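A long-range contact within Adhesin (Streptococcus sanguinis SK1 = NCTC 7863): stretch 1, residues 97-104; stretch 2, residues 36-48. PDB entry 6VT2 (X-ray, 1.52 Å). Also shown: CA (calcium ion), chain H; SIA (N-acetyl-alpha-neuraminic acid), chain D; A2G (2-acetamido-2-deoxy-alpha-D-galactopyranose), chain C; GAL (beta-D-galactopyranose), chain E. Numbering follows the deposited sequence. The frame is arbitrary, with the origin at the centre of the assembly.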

ATOM      1  N   THR A  97      46.393  -1.977 -17.218  1.00  8.21           N
ATOM      2  CA  THR A  97      46.919  -3.337 -17.105  1.00  8.22           C
ATOM      3  C   THR A  97      48.067  -3.200 -16.122  1.00  8.24           C
ATOM      4  O   THR A  97      48.967  -2.523 -16.420  1.00 10.36           O
ATOM      5  CB  THR A  97      47.458  -3.870 -18.417  1.00  8.26           C
ATOM      6  OG1 THR A  97      46.396  -3.680 -19.331  1.00 12.29           O
ATOM      7  CG2 THR A  97      47.869  -5.313 -18.298  1.00  9.79           C
ATOM      8  N   LYS A  98      47.949  -3.822 -14.968  1.00  8.28           N
ATOM      9  CA  LYS A  98      49.001  -3.709 -13.959  1.00  8.31           C
ATOM     10  C   LYS A  98      49.416  -5.111 -13.511  1.00  8.34           C
ATOM     11  O   LYS A  98      48.674  -5.997 -13.564  1.00  8.75           O
ATOM     12  CB  LYS A  98      48.528  -2.861 -12.797  1.00  9.29           C
ATOM     13  CG  LYS A  98      48.032  -1.481 -13.175  1.00 10.64           C
ATOM     14  CD  LYS A  98      49.185  -0.653 -13.688  1.00 11.45           C
ATOM     15  CE  LYS A  98      48.610   0.477 -14.479  1.00 12.49           C
ATOM     16  NZ  LYS A  98      49.593   1.483 -14.847  1.00 11.00           N
ATOM     17  N   TYR A  99      50.635  -5.178 -13.048  1.00  8.61           N
ATOM     18  CA  TYR A  99      51.311  -6.464 -12.855  1.00  8.38           C
ATOM     19  C   TYR A  99      51.501  -6.732 -11.372  1.00  8.50           C
ATOM     20  O   TYR A  99      51.795  -5.821 -10.596  1.00 10.38           O
ATOM     21  CB  TYR A  99      52.641  -6.432 -13.569  1.00  8.35           C
ATOM     22  CG  TYR A  99      52.447  -6.414 -15.043  1.00  8.29           C
ATOM     23  CD1 TYR A  99      52.109  -5.274 -15.716  1.00  9.86           C
ATOM     24  CD2 TYR A  99      52.500  -7.592 -15.754  1.00  8.28           C
ATOM     25  CE1 TYR A  99      51.796  -5.312 -17.081  1.00  9.47           C
ATOM     26  CE2 TYR A  99      52.276  -7.649 -17.134  1.00  8.23           C
ATOM     27  CZ  TYR A  99      51.861  -6.499 -17.771  1.00  9.25           C
ATOM     28  OH  TYR A  99      51.586  -6.618 -19.089  1.00 10.82           O
ATOM     29  N   VAL A 100      51.309  -7.987 -10.998  1.00  8.49           N
ATOM     30  CA  VAL A 100      51.411  -8.416  -9.611  1.00  8.75           C
ATOM     31  C   VAL A 100      52.557  -9.412  -9.512  1.00  9.23           C
ATOM     32  O   VAL A 100      52.602 -10.393 -10.249  1.00 10.40           O
ATOM     33  CB  VAL A 100      50.088  -8.994  -9.102  1.00 10.18           C
ATOM     34  CG1 VAL A 100      50.257  -9.362  -7.667  1.00 12.02           C
ATOM     35  CG2 VAL A 100      48.941  -8.006  -9.261  1.00 10.24           C
ATOM     36  N   ARG A 101      53.460  -9.151  -8.558  1.00  9.87           N
ATOM     37  CA  ARG A 101      54.579 -10.045  -8.352  1.00  8.69           C
ATOM     38  C   ARG A 101      54.655 -10.423  -6.881  1.00 10.50           C
ATOM     39  O   ARG A 101      54.224  -9.723  -6.078  1.00 12.30           O
ATOM     40  CB  ARG A 101      55.902  -9.393  -8.746  1.00 10.62           C
ATOM     41  CG  ARG A 101      55.911  -8.860 -10.167  1.00 11.18           C
ATOM     42  CD  ARG A 101      57.275  -8.263 -10.400  1.00  9.08           C
ATOM     43  NE  ARG A 101      58.272  -9.260 -10.704  1.00  9.70           N
ATOM     44  CZ  ARG A 101      59.530  -8.973 -10.957  1.00 13.45           C
ATOM     45  NH1 ARG A 101      59.949  -7.734 -10.909  1.00 12.43           N
ATOM     46  NH2 ARG A 101      60.393  -9.916 -11.264  1.00 12.56           N
ATOM     47  N   ALA A 102      55.212 -11.579  -6.642  1.00  9.35           N
ATOM     48  CA  ALA A 102      55.387 -11.983  -5.264  1.00 10.80           C
ATOM     49  C   ALA A 102      56.748 -12.642  -5.117  1.00 10.33           C
ATOM     50  O   ALA A 102      57.257 -13.251  -6.060  1.00 10.92           O
ATOM     51  CB  ALA A 102      54.290 -12.939  -4.810  1.00 11.16           C
ATOM     52  N   GLU A 103      57.320 -12.525  -3.919  1.00 11.00           N
ATOM     53  CA  GLU A 103      58.637 -13.092  -3.618  1.00 11.53           C
ATOM     54  C   GLU A 103      58.584 -13.866  -2.319  1.00 12.76           C
ATOM     55  O   GLU A 103      57.989 -13.397  -1.338  1.00 12.15           O
ATOM     56  CB  GLU A 103      59.624 -11.967  -3.538  1.00 14.30           C
ATOM     57  CG  GLU A 103      61.086 -12.460  -3.282  1.00 14.93           C
ATOM     58  CD  GLU A 103      61.993 -11.257  -3.185  1.00 24.87           C
ATOM     59  OE1 GLU A 103      62.831 -11.220  -2.268  1.00 29.80           O
ATOM     60  OE2 GLU A 103      61.825 -10.294  -3.987  1.00 26.42           O
ATOM     61  N   ASP A 104      59.179 -15.059  -2.331  1.00 11.02           N
ATOM     62  CA  ASP A 104      59.218 -15.901  -1.141  1.00 11.00           C
ATOM     63  C   ASP A 104      60.436 -15.519  -0.298  1.00 13.11           C
ATOM     64  O   ASP A 104      61.192 -14.592  -0.613  1.00 16.66           O
ATOM     65  CB  ASP A 104      59.145 -17.395  -1.509  1.00 12.21           C
ATOM     66  CG  ASP A 104      60.372 -17.943  -2.215  1.00 11.14           C
ATOM     67  OD1 ASP A 104      61.385 -17.237  -2.203  1.00 12.39           O
ATOM     68  OD2 ASP A 104      60.193 -19.075  -2.776  1.00 15.20           O
TER
HETATM   69 CA    CA H 702      59.141 -20.847  -3.035  1.00 13.21          CA
HETATM   70  C1  SIA D   3      47.121  -0.259 -20.199  1.00 12.27           C
HETATM   71  C2  SIA D   3      47.624   0.841 -21.230  1.00 12.61           C
HETATM   72  C3  SIA D   3      46.545   1.343 -22.198  1.00  9.20           C
HETATM   73  C4  SIA D   3      45.423   2.133 -21.521  1.00 11.81           C
HETATM   74  C5  SIA D   3      46.004   3.257 -20.652  1.00  8.88           C
HETATM   75  C6  SIA D   3      47.108   2.689 -19.722  1.00  9.69           C
HETATM   76  C7  SIA D   3      47.899   3.759 -18.926  1.00 10.05           C
HETATM   77  C8  SIA D   3      49.124   3.114 -18.226  1.00 10.31           C
HETATM   78  C9  SIA D   3      49.689   4.059 -17.170  1.00 12.87           C
HETATM   79  C10 SIA D   3      44.641   5.195 -19.959  1.00 12.75           C
HETATM   80  C11 SIA D   3      43.543   5.682 -19.016  1.00 11.83           C
HETATM   81  N5  SIA D   3      44.972   3.888 -19.832  1.00  8.18           N
HETATM   82  O1A SIA D   3      46.263  -1.074 -20.607  1.00 12.69           O
HETATM   83  O1B SIA D   3      47.702  -0.200 -19.079  1.00 11.88           O
HETATM   84  O4  SIA D   3      44.529   2.708 -22.495  1.00 11.05           O
HETATM   85  O6  SIA D   3      48.097   2.004 -20.482  1.00 10.93           O
HETATM   86  O7  SIA D   3      48.257   4.850 -19.758  1.00 13.19           O
HETATM   87  O8  SIA D   3      48.733   1.860 -17.655  1.00 11.68           O
HETATM   88  O9  SIA D   3      48.795   4.068 -16.054  1.00 12.41           O
HETATM   89  O10 SIA D   3      45.177   5.951 -20.766  1.00 14.39           O
HETATM   90  O5  A2G C   1      57.256  -1.199 -23.203  1.00 21.87           O
HETATM   91  C1  A2G C   1      56.968   0.062 -22.608  1.00 18.31           C
HETATM   92  O1  A2G C   1      57.160  -0.059 -21.199  1.00 32.56           O
HETATM   93  C2  A2G C   1      55.512   0.416 -22.912  1.00 16.14           C
HETATM   94  N2  A2G C   1      55.211   1.627 -22.167  1.00 17.91           N
HETATM   95  C3  A2G C   1      54.574  -0.641 -22.350  1.00 17.15           C
HETATM   96  O3  A2G C   1      53.227  -0.323 -22.730  1.00 15.26           O
HETATM   97  C4  A2G C   1      54.991  -2.012 -22.878  1.00 16.43           C
HETATM   98  O4  A2G C   1      54.731  -2.074 -24.281  1.00 19.82           O
HETATM   99  C5  A2G C   1      56.484  -2.251 -22.619  1.00 20.37           C
HETATM  100  C6  A2G C   1      56.983  -3.581 -23.173  1.00 26.50           C
HETATM  101  O6  A2G C   1      58.258  -3.863 -22.584  1.00 29.45           O
HETATM  102  C7  A2G C   1      54.977   2.778 -22.797  1.00 26.75           C
HETATM  103  O7  A2G C   1      55.011   2.866 -24.012  1.00 33.92           O
HETATM  104  C8  A2G C   1      54.674   3.957 -21.921  1.00 30.59           C
HETATM  105  C1  GAL E   2      52.220  -0.558 -21.826  1.00 16.33           C
HETATM  106  C2  GAL E   2      50.972   0.201 -22.325  1.00 13.07           C
HETATM  107  C3  GAL E   2      49.730  -0.210 -21.544  1.00 14.26           C
HETATM  108  C4  GAL E   2      49.583  -1.738 -21.536  1.00 12.23           C
HETATM  109  C5  GAL E   2      50.871  -2.345 -20.989  1.00 13.43           C
HETATM  110  C6  GAL E   2      50.878  -3.884 -20.951  1.00 12.25           C
HETATM  111  O2  GAL E   2      51.112   1.598 -22.138  1.00 15.91           O
HETATM  112  O3  GAL E   2      48.553   0.352 -22.120  1.00 13.04           O
HETATM  113  O4  GAL E   2      49.339  -2.213 -22.840  1.00 13.26           O
HETATM  114  O5  GAL E   2      51.976  -1.955 -21.805  1.00 11.16           O
HETATM  115  O6  GAL E   2      52.040  -4.383 -20.301  1.00 16.65           O
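Stretch 2 36-48: NRVIVRNIEGADN

A salt bridge joins Arg 101 to Asp 47. Arg 101 NH2 and NH1 each donate to Asp 47 OD1, both at 3.0 Å, and Arg 101 NH1 also makes a weak hydrogen bond to the backbone, Asp 47 O, at 2.8 Å. A long arginine suits this place: its CA-to-CB bond leaves the sheet, yet its end reaches back to the loop that follows the strand of stretch 2. Close by lies a second guanidinium, with Arg 101 NH1 only 3.7 Å from Arg 41 NH1. Water 1 accepts a hydrogen bond from each of these two atoms and so joins the like charges. Arg 41 is itself turned into its own loop, donating from Arg 41 NE to Asn 42 O (3.0 Å) and from Arg 41 NH1 to Ala 46 O (2.9 Å). Its planar, many-handed group is well fitted to gather the carbonyls of a turn. Within that turn, Gly 45 has phi/psi of 117/166°, where a CB would jam against the carbonyl oxygen of Glu 44.

At the other polar site, Lys 98 NZ donates to Asn 42 OD1 at 2.9 Å. Lys 98 NZ also donates to sialic acid O8 and O9, each at 3.0 Å, so one lysine links Asn 42 to the glycan.

Behind these side chains stands the backbone. Arg 37 through Arg 41 are extended and run against strand 97-104, nearly antiparallel, with 168° between the strand directions and a closest axial approach of 4.5 Å. In the register, Tyr 99 faces Arg 41, Arg 101 faces Ile 39 and Glu 103 faces Arg 37 as hydrogen-bonded pairs. Tyr 99 N donates to Arg 41 O (2.9 Å) and Arg 41 N to Tyr 99 O (2.7 Å); Arg 101 N meets Ile 39 O at 2.9 Å, and Ile 39 N meets Arg 101 O at 2.8 Å. Glu 103 N donates to Arg 37 O at 2.9 Å. Asn 36, with psi near -26°, departs from the extended form, and Glu 103 O accepts from both Arg 37 N (3.2 Å) and Asn 36 N (2.8 Å).

Between them come the non-hydrogen-bonded pairs Val 100 with Val 40 and Ala 102 with Val 38, whose side chains share one face of the sheet. Val 100 CG2 lies 4.2 Å from Val 40 CG2, Val 100 CG1 lies 4.1 Å from Val 38 CG1, and Ala 102 CB lies 4.2 Å from Val 38 CG2. Beta-branched valine favours extended backbone, and its apolar side chain suits this buried face; the small alanine accompanies the closest CA-CA approach of the register, 4.3 Å between Ala 102 CA and Val 38 CA.

The Tyr 99 side chain lies on the other face. Ile 43 CD1 sits over its ring, 4.0 Å from the centroid, and Tyr 99 CE1 is 3.6 Å from Ile 43 CB. An aromatic residue with a polar tip serves both ends, since Tyr 99 OH donates to galactose O6 at 2.6 Å.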

ATOM      1  N   ASN A  36      57.241 -12.944   1.284  1.00 10.44           N
ATOM      2  CA  ASN A  36      57.806 -11.777   1.897  1.00 10.73           C
ATOM      3  C   ASN A  36      57.402 -10.503   1.181  1.00 13.80           C
ATOM      4  O   ASN A  36      57.407  -9.446   1.790  1.00 15.70           O
ATOM      5  CB  ASN A  36      59.331 -11.897   1.955  1.00 11.16           C
ATOM      6  CG  ASN A  36      59.808 -12.697   3.115  1.00 13.22           C
ATOM      7  OD1 ASN A  36      59.057 -13.393   3.729  1.00 13.38           O
ATOM      8  ND2 ASN A  36      61.131 -12.685   3.327  1.00 16.35           N
ATOM      9  N   ARG A  37      57.078 -10.555  -0.105  1.00 11.83           N
ATOM     10  CA  ARG A  37      56.701  -9.338  -0.836  1.00 15.64           C
ATOM     11  C   ARG A  37      55.590  -9.686  -1.816  1.00 12.53           C
ATOM     12  O   ARG A  37      55.622 -10.717  -2.364  1.00 10.48           O
ATOM     13  CB  ARG A  37      57.854  -8.786  -1.674  1.00 17.59           C
ATOM     14  CG  ARG A  37      59.099  -8.416  -0.882  1.00 19.99           C
ATOM     15  CD  ARG A  37      60.243  -7.935  -1.715  1.00 36.00           C
ATOM     16  NE  ARG A  37      60.259  -6.653  -2.385  1.00 44.22           N
ATOM     17  CZ  ARG A  37      59.546  -5.585  -2.154  1.00 58.25           C
ATOM     18  NH1 ARG A  37      59.744  -4.540  -2.942  1.00 45.70           N
ATOM     19  NH2 ARG A  37      58.616  -5.496  -1.231  1.00 66.65           N
ATOM     20  N   VAL A  38      54.530  -8.824  -1.793  1.00 13.20           N
ATOM     21  CA  VAL A  38      53.588  -8.846  -3.006  1.00  9.97           C
ATOM     22  C   VAL A  38      53.592  -7.399  -3.520  1.00 13.04           C
ATOM     23  O   VAL A  38      53.455  -6.539  -2.761  1.00 14.25           O
ATOM     24  CB  VAL A  38      52.204  -9.300  -2.535  1.00  9.75           C
ATOM     25  CG1 VAL A  38      51.199  -9.214  -3.670  1.00 10.33           C
ATOM     26  CG2 VAL A  38      52.264 -10.706  -1.958  1.00 11.34           C
ATOM     27  N   ILE A  39      53.805  -7.230  -4.802  1.00 12.65           N
ATOM     28  CA  ILE A  39      53.995  -5.922  -5.455  1.00 13.35           C
ATOM     29  C   ILE A  39      52.938  -5.782  -6.550  1.00 11.03           C
ATOM     30  O   ILE A  39      52.697  -6.713  -7.212  1.00 11.53           O
ATOM     31  CB  ILE A  39      55.391  -5.926  -6.124  1.00 12.37           C
ATOM     32  CG1 ILE A  39      56.477  -5.944  -5.063  1.00 18.67           C
ATOM     33  CG2 ILE A  39      55.584  -4.779  -7.088  1.00 17.62           C
ATOM     34  CD1 ILE A  39      57.831  -6.312  -5.610  1.00 28.54           C
ATOM     35  N   VAL A  40      52.368  -4.598  -6.676  1.00  9.81           N
ATOM     36  CA  VAL A  40      51.516  -4.255  -7.823  1.00  8.98           C
ATOM     37  C   VAL A  40      52.283  -3.154  -8.524  1.00  9.80           C
ATOM     38  O   VAL A  40      52.615  -2.236  -7.879  1.00 10.82           O
ATOM     39  CB  VAL A  40      50.129  -3.784  -7.403  1.00  9.12           C
ATOM     40  CG1 VAL A  40      49.291  -3.475  -8.628  1.00  9.39           C
ATOM     41  CG2 VAL A  40      49.463  -4.812  -6.550  1.00 10.12           C
ATOM     42  N   ARG A  41      52.539  -3.304  -9.808  1.00  8.50           N
ATOM     43  CA  ARG A  41      53.373  -2.292 -10.446  1.00  8.46           C
ATOM     44  C   ARG A  41      53.011  -2.105 -11.916  1.00  9.42           C
ATOM     45  O   ARG A  41      52.427  -2.948 -12.535  1.00  9.56           O
ATOM     46  CB  ARG A  41      54.852  -2.690 -10.360  1.00  9.28           C
ATOM     47  CG  ARG A  41      55.164  -4.030 -11.004  1.00 11.13           C
ATOM     48  CD  ARG A  41      56.658  -4.309 -11.177  1.00 10.17           C
ATOM     49  NE  ARG A  41      57.188  -3.621 -12.309  1.00 12.91           N
ATOM     50  CZ  ARG A  41      58.454  -3.602 -12.624  1.00 12.64           C
ATOM     51  NH1 ARG A  41      59.319  -4.237 -11.867  1.00  9.80           N
ATOM     52  NH2 ARG A  41      58.846  -2.980 -13.705  1.00 13.09           N
ATOM     53  N   ASN A  42      53.484  -0.976 -12.435  1.00  9.83           N
ATOM     54  CA  ASN A  42      53.439  -0.745 -13.882  1.00 11.73           C
ATOM     55  C   ASN A  42      54.440  -1.666 -14.547  1.00 10.70           C
ATOM     56  O   ASN A  42      55.406  -1.908 -13.979  1.00  9.99           O
ATOM     57  CB  ASN A  42      53.938   0.652 -14.221  1.00 10.20           C
ATOM     58  CG  ASN A  42      52.939   1.687 -13.808  1.00 12.34           C
ATOM     59  OD1 ASN A  42      51.974   1.310 -13.199  1.00 10.38           O
ATOM     60  ND2 ASN A  42      53.166   2.945 -14.117  1.00 12.51           N
ATOM     61  N   ILE A  43      54.207  -2.045 -15.780  1.00 10.11           N
ATOM     62  CA  ILE A  43      55.187  -2.865 -16.539  1.00  9.99           C
ATOM     63  C   ILE A  43      56.508  -2.114 -16.641  1.00 10.25           C
ATOM     64  O   ILE A  43      57.533  -2.748 -16.605  1.00 13.61           O
ATOM     65  CB  ILE A  43      54.639  -3.252 -17.940  1.00  9.80           C
ATOM     66  CG1 ILE A  43      55.526  -4.289 -18.638  1.00 10.99           C
ATOM     67  CG2 ILE A  43      54.410  -2.047 -18.851  1.00 11.23           C
ATOM     68  CD1 ILE A  43      55.776  -5.559 -17.847  1.00 10.71           C
ATOM     69  N   GLU A  44      56.439  -0.813 -16.779  1.00 10.47           N
ATOM     70  CA  GLU A  44      57.635   0.008 -16.987  1.00 14.68           C
ATOM     71  C   GLU A  44      58.479  -0.009 -15.737  1.00 15.91           C
ATOM     72  O   GLU A  44      57.930  -0.010 -14.673  1.00 17.36           O
ATOM     73  CB  GLU A  44      57.344   1.482 -17.252  1.00 14.60           C
ATOM     74  CG  GLU A  44      56.564   1.840 -18.495  1.00 20.46           C
ATOM     75  CD  GLU A  44      55.074   1.547 -18.514  1.00 21.87           C
ATOM     76  OE1 GLU A  44      54.482   1.601 -19.581  1.00 16.46           O
ATOM     77  OE2 GLU A  44      54.521   1.295 -17.461  1.00 14.35           O
ATOM     78  N   GLY A  45      59.777   0.074 -15.943  1.00 15.73           N
ATOM     79  CA  GLY A  45      60.733   0.128 -14.847  1.00 17.15           C
ATOM     80  C   GLY A  45      61.671  -1.051 -14.819  1.00 14.78           C
ATOM     81  O   GLY A  45      61.414  -2.037 -15.504  1.00 15.47           O
ATOM     82  N   ALA A  46      62.727  -0.922 -14.033  1.00 12.71           N
ATOM     83  CA  ALA A  46      63.654  -2.006 -13.817  1.00 16.54           C
ATOM     84  C   ALA A  46      62.994  -3.149 -13.062  1.00 14.36           C
ATOM     85  O   ALA A  46      61.889  -3.040 -12.529  1.00 13.11           O
ATOM     86  CB  ALA A  46      64.858  -1.488 -13.041  1.00 16.74           C
ATOM     87  N   ASP A  47      63.697  -4.256 -12.966  1.00 13.70           N
ATOM     88  CA  ASP A  47      63.218  -5.459 -12.264  1.00 14.25           C
ATOM     89  C   ASP A  47      62.800  -5.153 -10.828  1.00 15.23           C
ATOM     90  O   ASP A  47      61.841  -5.692 -10.392  1.00 13.73           O
ATOM     91  CB  ASP A  47      64.304  -6.525 -12.209  1.00 15.64           C
ATOM     92  CG  ASP A  47      63.754  -7.774 -11.572  1.00 23.99           C
ATOM     93  OD1 ASP A  47      62.745  -8.220 -12.017  1.00 19.87           O
ATOM     94  OD2 ASP A  47      64.314  -8.200 -10.616  1.00 31.45           O
ATOM     95  N   ASN A  48      63.497  -4.235 -10.175  1.00 15.06           N
ATOM     96  CA  ASN A  48      63.212  -3.923  -8.764  1.00 13.79           C
ATOM     97  C   ASN A  48      62.146  -2.840  -8.612  1.00 13.92           C
ATOM     98  O   ASN A  48      61.847  -2.526  -7.527  1.00 15.94           O
ATOM     99  CB  ASN A  48      64.479  -3.485  -8.017  1.00 15.41           C
ATOM    100  CG  ASN A  48      64.967  -2.093  -8.372  1.00 24.62           C
ATOM    101  OD1 ASN A  48      64.443  -1.463  -9.250  1.00 24.96           O
ATOM    102  ND2 ASN A  48      65.998  -1.619  -7.692  1.00 26.30           N
TER
HETATM  103  O   HOH W   1      59.122  -5.456  -9.024  1.00 15.16           O
HETATM  104  O   HOH W   2      51.598  -1.584 -16.772  1.00 13.76           O
HETATM  105  O   HOH W   3      51.765   0.981 -17.084  1.00 15.20           O
HETATM  106  O   HOH W   4      58.197 -22.965  -3.260  1.00 16.73           O